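Local coordinates for methyl-accepting chemotaxis protein (Vibrio parahaemolyticus, PDB 4EXO) that probably acts as a bacterial chemotaxis receptor, its periplasmic Cache (PAS-like) domain holding a small carboxylate, here pyruvate, as a likely sensing ligand, at residues D34-V37 / N38-K42; A128-Q132 / K133-V137. All blocks are in the same frame, centred on the assembly; numbering follows the deposited sequence.

Interaction 1: residues D34-V37 / N38-K42; sequences DSDV and NGSNK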
ATOM      1  N   ASP A  34      -1.025  16.144   8.180  1.00 29.24           N
ATOM      2  CA  ASP A  34      -1.708  17.408   7.911  1.00 31.82           C
ATOM      3  C   ASP A  34      -2.117  18.147   9.202  1.00 32.76           C
ATOM      4  O   ASP A  34      -1.990  19.371   9.262  1.00 34.01           O
ATOM      5  CB  ASP A  34      -2.910  17.207   6.975  1.00 31.07           C
ATOM      6  CG  ASP A  34      -2.495  16.927   5.530  1.00 33.37           C
ATOM      7  OD1 ASP A  34      -1.308  17.069   5.174  1.00 35.66           O
ATOM      8  OD2 ASP A  34      -3.359  16.558   4.719  1.00 35.61           O
ATOM      9  N   SER A  35      -2.593  17.409  10.208  1.00 32.80           N
ATOM     10  CA  SER A  35      -3.040  17.979  11.482  1.00 33.72           C
ATOM     11  C   SER A  35      -1.964  18.112  12.567  1.00 34.21           C
ATOM     12  O   SER A  35      -2.271  18.486  13.709  1.00 33.67           O
ATOM     13  CB  SER A  35      -4.205  17.160  12.052  1.00 33.78           C
ATOM     14  OG  SER A  35      -3.770  15.889  12.509  1.00 32.99           O
ATOM     15  N   ASP A  36      -0.720  17.791  12.224  1.00 33.85           N
ATOM     16  CA  ASP A  36       0.349  17.784  13.200  1.00 34.93           C
ATOM     17  C   ASP A  36       0.622  19.196  13.742  1.00 36.60           C
ATOM     18  O   ASP A  36       0.588  20.177  12.985  1.00 36.72           O
ATOM     19  CB  ASP A  36       1.624  17.247  12.559  1.00 34.09           C
ATOM     20  CG  ASP A  36       2.774  17.186  13.524  1.00 34.27           C
ATOM     21  OD1 ASP A  36       2.709  16.370  14.464  1.00 32.37           O
ATOM     22  OD2 ASP A  36       3.749  17.958  13.348  1.00 34.05           O
ATOM     23  N   VAL A  37       0.924  19.275  15.037  1.00 37.66           N
ATOM     24  CA  VAL A  37       1.393  20.526  15.652  1.00 39.36           C
ATOM     25  C   VAL A  37       2.740  20.234  16.312  1.00 39.45           C
ATOM     26  O   VAL A  37       2.799  19.544  17.330  1.00 39.28           O
ATOM     27  CB  VAL A  37       0.385  21.107  16.697  1.00 39.63           C
ATOM     28  CG1 VAL A  37       0.975  22.348  17.403  1.00 41.56           C
ATOM     29  CG2 VAL A  37      -0.950  21.451  16.032  1.00 41.42           C
ATOM     30  N   ASN A  38       3.806  20.735  15.698  1.00 39.90           N
ATOM     31  CA  ASN A  38       5.170  20.588  16.219  1.00 41.17           C
ATOM     32  C   ASN A  38       5.539  19.156  16.627  1.00 40.12           C
ATOM     33  O   ASN A  38       6.112  18.917  17.707  1.00 39.86           O
ATOM     34  CB  ASN A  38       5.416  21.563  17.382  1.00 41.92           C
ATOM     35  CG  ASN A  38       6.885  21.953  17.511  1.00 46.77           C
ATOM     36  OD1 ASN A  38       7.542  22.297  16.505  1.00 51.04           O
ATOM     37  ND2 ASN A  38       7.421  21.888  18.742  1.00 48.76           N
ATOM     38  N   GLY A  39       5.199  18.198  15.763  1.00 38.52           N
ATOM     39  CA  GLY A  39       5.655  16.830  15.960  1.00 36.43           C
ATOM     40  C   GLY A  39       4.748  15.989  16.826  1.00 35.52           C
ATOM     41  O   GLY A  39       5.052  14.816  17.086  1.00 34.40           O
ATOM     42  N   SER A  40       3.618  16.570  17.245  1.00 34.69           N
ATOM     43  CA  SER A  40       2.619  15.875  18.067  1.00 34.50           C
ATOM     44  C   SER A  40       2.204  14.495  17.538  1.00 33.44           C
ATOM     45  O   SER A  40       1.927  13.582  18.319  1.00 33.93           O
ATOM     46  CB  SER A  40       1.351  16.740  18.256  1.00 35.58           C
ATOM     47  OG  SER A  40       0.731  17.076  17.007  1.00 36.58           O
ATOM     48  N   ASN A  41       2.164  14.345  16.221  1.00 31.16           N
ATOM     49  CA  ASN A  41       1.579  13.143  15.625  1.00 30.28           C
ATOM     50  C   ASN A  41       2.612  12.162  15.069  1.00 28.92           C
ATOM     51  O   ASN A  41       2.238  11.133  14.491  1.00 28.31           O
ATOM     52  CB  ASN A  41       0.597  13.553  14.516  1.00 30.07           C
ATOM     53  CG  ASN A  41      -0.725  14.062  15.070  1.00 30.98           C
ATOM     54  OD1 ASN A  41      -1.119  13.721  16.201  1.00 31.12           O
ATOM     55  ND2 ASN A  41      -1.429  14.862  14.273  1.00 29.12           N
ATOM     56  N   LYS A  42       3.899  12.478  15.237  1.00 28.55           N
ATOM     57  CA  LYS A  42       4.968  11.660  14.657  1.00 27.94           C
ATOM     58  C   LYS A  42       4.932  10.249  15.224  1.00 27.76           C
ATOM     59  O   LYS A  42       5.086   9.264  14.479  1.00 27.04           O
ATOM     60  CB  LYS A  42       6.336  12.269  14.935  1.00 28.53           C
ATOM     61  CG  LYS A  42       6.745  13.420  14.056  1.00 29.73           C
ATOM     62  CD  LYS A  42       8.086  13.894  14.597  1.00 33.60           C
ATOM     63  CE  LYS A  42       8.908  14.637  13.613  1.00 34.17           C
ATOM     64  NZ  LYS A  42      10.201  15.040  14.310  1.00 35.87           N
TER
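The carboxylate of Asp36 turns into the loop that follows it and is gripped by backbone amides through both oxygens. OD1 takes the N-H of Asn41 at 2.7 Å, a nearly straight bond (164°) that meets the oxygen almost along its C-O axis. OD2 accepts the amide of Gly39 at 2.8 Å; this donor comes from the syn side, 18° out of the carboxylate plane. With CG anti to the backbone N (chi1 -179°), the acid is directed along the chain toward the amides of Gly39 and Asn41.

The side chain of Ser40 works in the reverse direction. Its OG, folded back over its own backbone, accepts the N-H of Val37 at 3.0 Å, while the Ser40 amide closes a type I' beta turn by bonding to Val37 O at 3.1 Å. Asn38 and Gly39 fill the two central positions of that turn, both with positive phi, and a type I turn from Gly39 to Lys42 follows directly, leading into helix 42-51. Beside the acid, Asn41 CB packs 3.5 Å from Asp36 OD1, and Asn41 ND2 lies 3.1 Å from Ser35 OG. Both groups bond to carbonyls of the preceding helix 30-34: ND2 to Leu32 O, OG to Pro31 O.

Asp36 OD2 has a further donor in the indole NE1 of Trp134. Two amides and an indole N-H around one carboxylate would be expected to stabilise its negative charge and favour the ionised form, while tying the exposed loop to the body of the domain.

Interaction 2: residues A128-Q132 / K133-V137; sequences AEYLQ and KWDWV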
ATOM      1  N   ALA A 128      12.673   6.455  -2.098  1.00 18.72           N
ATOM      2  CA  ALA A 128      12.397   7.367  -0.988  1.00 18.36           C
ATOM      3  C   ALA A 128      11.768   8.721  -1.438  1.00 18.83           C
ATOM      4  O   ALA A 128      12.063   9.253  -2.560  1.00 17.94           O
ATOM      5  CB  ALA A 128      13.697   7.589  -0.152  1.00 18.37           C
ATOM      6  N   GLU A 129      10.860   9.225  -0.588  1.00 18.86           N
ATOM      7  CA  GLU A 129      10.229  10.523  -0.770  1.00 19.64           C
ATOM      8  C   GLU A 129      10.465  11.363   0.480  1.00 20.40           C
ATOM      9  O   GLU A 129      10.527  10.842   1.613  1.00 20.42           O
ATOM     10  CB  GLU A 129       8.725  10.368  -1.088  1.00 19.87           C
ATOM     11  CG  GLU A 129       8.465  10.049  -2.584  1.00 25.43           C
ATOM     12  CD  GLU A 129       6.944   9.899  -2.956  1.00 28.85           C
ATOM     13  OE1 GLU A 129       6.074  10.244  -2.081  1.00 24.01           O
ATOM     14  OE2 GLU A 129       6.668   9.417  -4.114  1.00 26.24           O
ATOM     15  N   TYR A 130      10.651  12.662   0.278  1.00 20.20           N
ATOM     16  CA  TYR A 130      10.976  13.557   1.397  1.00 20.95           C
ATOM     17  C   TYR A 130       9.715  14.229   1.930  1.00 21.32           C
ATOM     18  O   TYR A 130       8.922  14.790   1.138  1.00 21.93           O
ATOM     19  CB  TYR A 130      12.003  14.608   0.931  1.00 20.35           C
ATOM     20  CG  TYR A 130      12.448  15.545   2.041  1.00 20.22           C
ATOM     21  CD1 TYR A 130      12.929  15.041   3.252  1.00 20.51           C
ATOM     22  CD2 TYR A 130      12.386  16.936   1.887  1.00 20.26           C
ATOM     23  CE1 TYR A 130      13.342  15.888   4.286  1.00 21.52           C
ATOM     24  CE2 TYR A 130      12.793  17.800   2.912  1.00 20.88           C
ATOM     25  CZ  TYR A 130      13.260  17.272   4.115  1.00 23.80           C
ATOM     26  OH  TYR A 130      13.666  18.099   5.149  1.00 20.30           O
ATOM     27  N   LEU A 131       9.504  14.123   3.240  1.00 20.91           N
ATOM     28  CA  LEU A 131       8.363  14.700   3.944  1.00 22.38           C
ATOM     29  C   LEU A 131       8.862  15.866   4.803  1.00 22.56           C
ATOM     30  O   LEU A 131       9.287  15.694   5.961  1.00 22.17           O
ATOM     31  CB  LEU A 131       7.691  13.644   4.830  1.00 23.00           C
ATOM     32  CG  LEU A 131       7.027  12.464   4.111  1.00 26.58           C
ATOM     33  CD1 LEU A 131       6.493  11.498   5.168  1.00 26.68           C
ATOM     34  CD2 LEU A 131       5.886  12.954   3.220  1.00 30.45           C
ATOM     35  N   GLN A 132       8.860  17.056   4.218  1.00 22.47           N
ATOM     36  CA  GLN A 132       9.676  18.134   4.789  1.00 23.55           C
ATOM     37  C   GLN A 132       9.240  18.607   6.185  1.00 23.86           C
ATOM     38  O   GLN A 132      10.083  19.045   6.981  1.00 23.79           O
ATOM     39  CB  GLN A 132       9.745  19.311   3.805  1.00 22.93           C
ATOM     40  CG  GLN A 132       8.384  19.896   3.475  1.00 25.54           C
ATOM     41  CD  GLN A 132       7.967  21.014   4.449  1.00 30.36           C
ATOM     42  OE1 GLN A 132       8.767  21.474   5.298  1.00 24.59           O
ATOM     43  NE2 GLN A 132       6.707  21.435   4.340  1.00 32.04           N
ATOM     44  N   LYS A 133       7.943  18.509   6.491  1.00 24.16           N
ATOM     45  CA  LYS A 133       7.403  19.010   7.770  1.00 25.10           C
ATOM     46  C   LYS A 133       8.055  18.318   8.948  1.00 24.68           C
ATOM     47  O   LYS A 133       8.345  18.946   9.960  1.00 22.72           O
ATOM     48  CB  LYS A 133       5.894  18.795   7.845  1.00 26.59           C
ATOM     49  CG  LYS A 133       5.253  19.405   9.102  1.00 32.61           C
ATOM     50  CD  LYS A 133       3.729  19.151   9.168  1.00 38.32           C
ATOM     51  CE  LYS A 133       2.994  19.654   7.957  1.00 41.03           C
ATOM     52  NZ  LYS A 133       1.506  19.549   8.244  1.00 44.50           N
ATOM     53  N   TRP A 134       8.312  17.016   8.782  1.00 23.52           N
ATOM     54  CA  TRP A 134       8.994  16.215   9.789  1.00 23.19           C
ATOM     55  C   TRP A 134      10.490  15.938   9.542  1.00 23.11           C
ATOM     56  O   TRP A 134      11.131  15.284  10.378  1.00 23.10           O
ATOM     57  CB  TRP A 134       8.236  14.894   9.934  1.00 22.73           C
ATOM     58  CG  TRP A 134       6.912  15.087  10.577  1.00 23.59           C
ATOM     59  CD1 TRP A 134       6.463  16.215  11.225  1.00 25.56           C
ATOM     60  CD2 TRP A 134       5.874  14.128  10.671  1.00 23.98           C
ATOM     61  NE1 TRP A 134       5.188  16.008  11.705  1.00 25.75           N
ATOM     62  CE2 TRP A 134       4.807  14.729  11.378  1.00 25.47           C
ATOM     63  CE3 TRP A 134       5.732  12.812  10.217  1.00 23.59           C
ATOM     64  CZ2 TRP A 134       3.617  14.050  11.654  1.00 27.33           C
ATOM     65  CZ3 TRP A 134       4.544  12.142  10.491  1.00 25.56           C
ATOM     66  CH2 TRP A 134       3.505  12.760  11.194  1.00 26.86           C
ATOM     67  N   ASP A 135      11.031  16.459   8.436  1.00 22.11           N
ATOM     68  CA  ASP A 135      12.365  16.145   7.933  1.00 22.28           C
ATOM     69  C   ASP A 135      12.539  14.612   7.898  1.00 22.44           C
ATOM     70  O   ASP A 135      13.521  14.088   8.429  1.00 23.51           O
ATOM     71  CB  ASP A 135      13.474  16.787   8.804  1.00 22.32           C
ATOM     72  CG  ASP A 135      14.849  16.679   8.192  1.00 23.39           C
ATOM     73  OD1 ASP A 135      14.976  16.802   6.950  1.00 26.84           O
ATOM     74  OD2 ASP A 135      15.843  16.475   8.958  1.00 23.13           O
ATOM     75  N   TRP A 136      11.571  13.905   7.318  1.00 20.70           N
ATOM     76  CA  TRP A 136      11.708  12.460   7.112  1.00 19.72           C
ATOM     77  C   TRP A 136      11.927  12.172   5.648  1.00 20.14           C
ATOM     78  O   TRP A 136      11.112  12.556   4.796  1.00 21.13           O
ATOM     79  CB  TRP A 136      10.484  11.678   7.581  1.00 19.72           C
ATOM     80  CG  TRP A 136      10.319  11.556   9.075  1.00 20.06           C
ATOM     81  CD1 TRP A 136      11.148  12.038  10.056  1.00 20.92           C
ATOM     82  CD2 TRP A 136       9.250  10.886   9.744  1.00 21.90           C
ATOM     83  NE1 TRP A 136      10.648  11.711  11.301  1.00 21.91           N
ATOM     84  CE2 TRP A 136       9.471  11.021  11.132  1.00 23.36           C
ATOM     85  CE3 TRP A 136       8.120  10.183   9.303  1.00 21.49           C
ATOM     86  CZ2 TRP A 136       8.616  10.443  12.083  1.00 22.19           C
ATOM     87  CZ3 TRP A 136       7.251   9.641  10.253  1.00 22.28           C
ATOM     88  CH2 TRP A 136       7.506   9.774  11.616  1.00 22.93           C
ATOM     89  N   VAL A 137      13.016  11.452   5.383  1.00 19.07           N
ATOM     90  CA  VAL A 137      13.221  10.753   4.124  1.00 18.53           C
ATOM     91  C   VAL A 137      12.651   9.361   4.372  1.00 18.07           C
ATOM     92  O   VAL A 137      13.276   8.529   5.055  1.00 17.58           O
ATOM     93  CB  VAL A 137      14.713  10.686   3.770  1.00 18.49           C
ATOM     94  CG1 VAL A 137      14.928   9.859   2.483  1.00 18.07           C
ATOM     95  CG2 VAL A 137      15.288  12.098   3.585  1.00 18.12           C
TER
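The phenol ring of Tyr130 and the carboxylate of Asp135 meet nearly at right angles, their planes 86° apart. Asp135 OD1 sits at the edge of the ring and accepts the phenol hydroxyl in a short bond, 2.6 Å from Tyr130 OH, approached on its anti side. One face of the ring rests on Gln132 CA, 3.6 Å from the ring plane and offset toward the rim. With CG of Tyr130 anti to the backbone N (chi1 -177°), the ring lies across the hairpin end, where CD1 also packs 3.8 Å from Val137 CG2. On the face of the sheet shared by Tyr130 and Val137, Ala128 CB touches the other methyl, Val137 CG1. Of the two indoles, Trp134 sets its CE3 over one face of the Trp136 ring, 3.5 Å from the plane and likewise displaced from its centre.

The strands are joined at Leu131, whose amide bonds to Trp136 O at 2.7 Å; its carbonyl accepts the Trp136 amide at 3.2 Å and, weakly, that of Trp134. Asp135 and Trp136 both face Leu131, forming a G1 beta bulge, with Asp135 at positive phi. The Asp135 amide bonds to Gln132 O at 3.1 Å, a further backbone bond across the reversal.

Asp135 OD1 is bonded to Ser65 OG as well, so the tyrosine and a neighbouring loop share one carboxylate oxygen. Lys133 makes a cation-pi contact with Tyr33, and its NZ hydrogen-bonds to Tyr33 O. Val137 bonds through its backbone to Tyr63, so this hairpin of strands 120-131 and 136-143 lies within the antiparallel sheet, with Ser102 of helix 94-104 against Tyr130 and Val137 and helix 42-51 against the two tryptophans.

Along the chain interaction 1 comes first, in the loop joining helix 30-34 to helix 42-51, and interaction 2 follows some 85 residues later at the turn of the hairpin formed by strands 120-131 and 136-143. Their centres are 13 Å apart, on the same side of the chain's centre, and they touch: besides the hydrogen bond between Asp36 and Trp134, Lys42 CG packs 3.6 Å from Trp134 CE2. The loop between helices 30-34 and 42-51 is thus joined to the turn of the hairpin. From there strand 120-131 runs back toward the pyruvate site, to which it contributes Lys124.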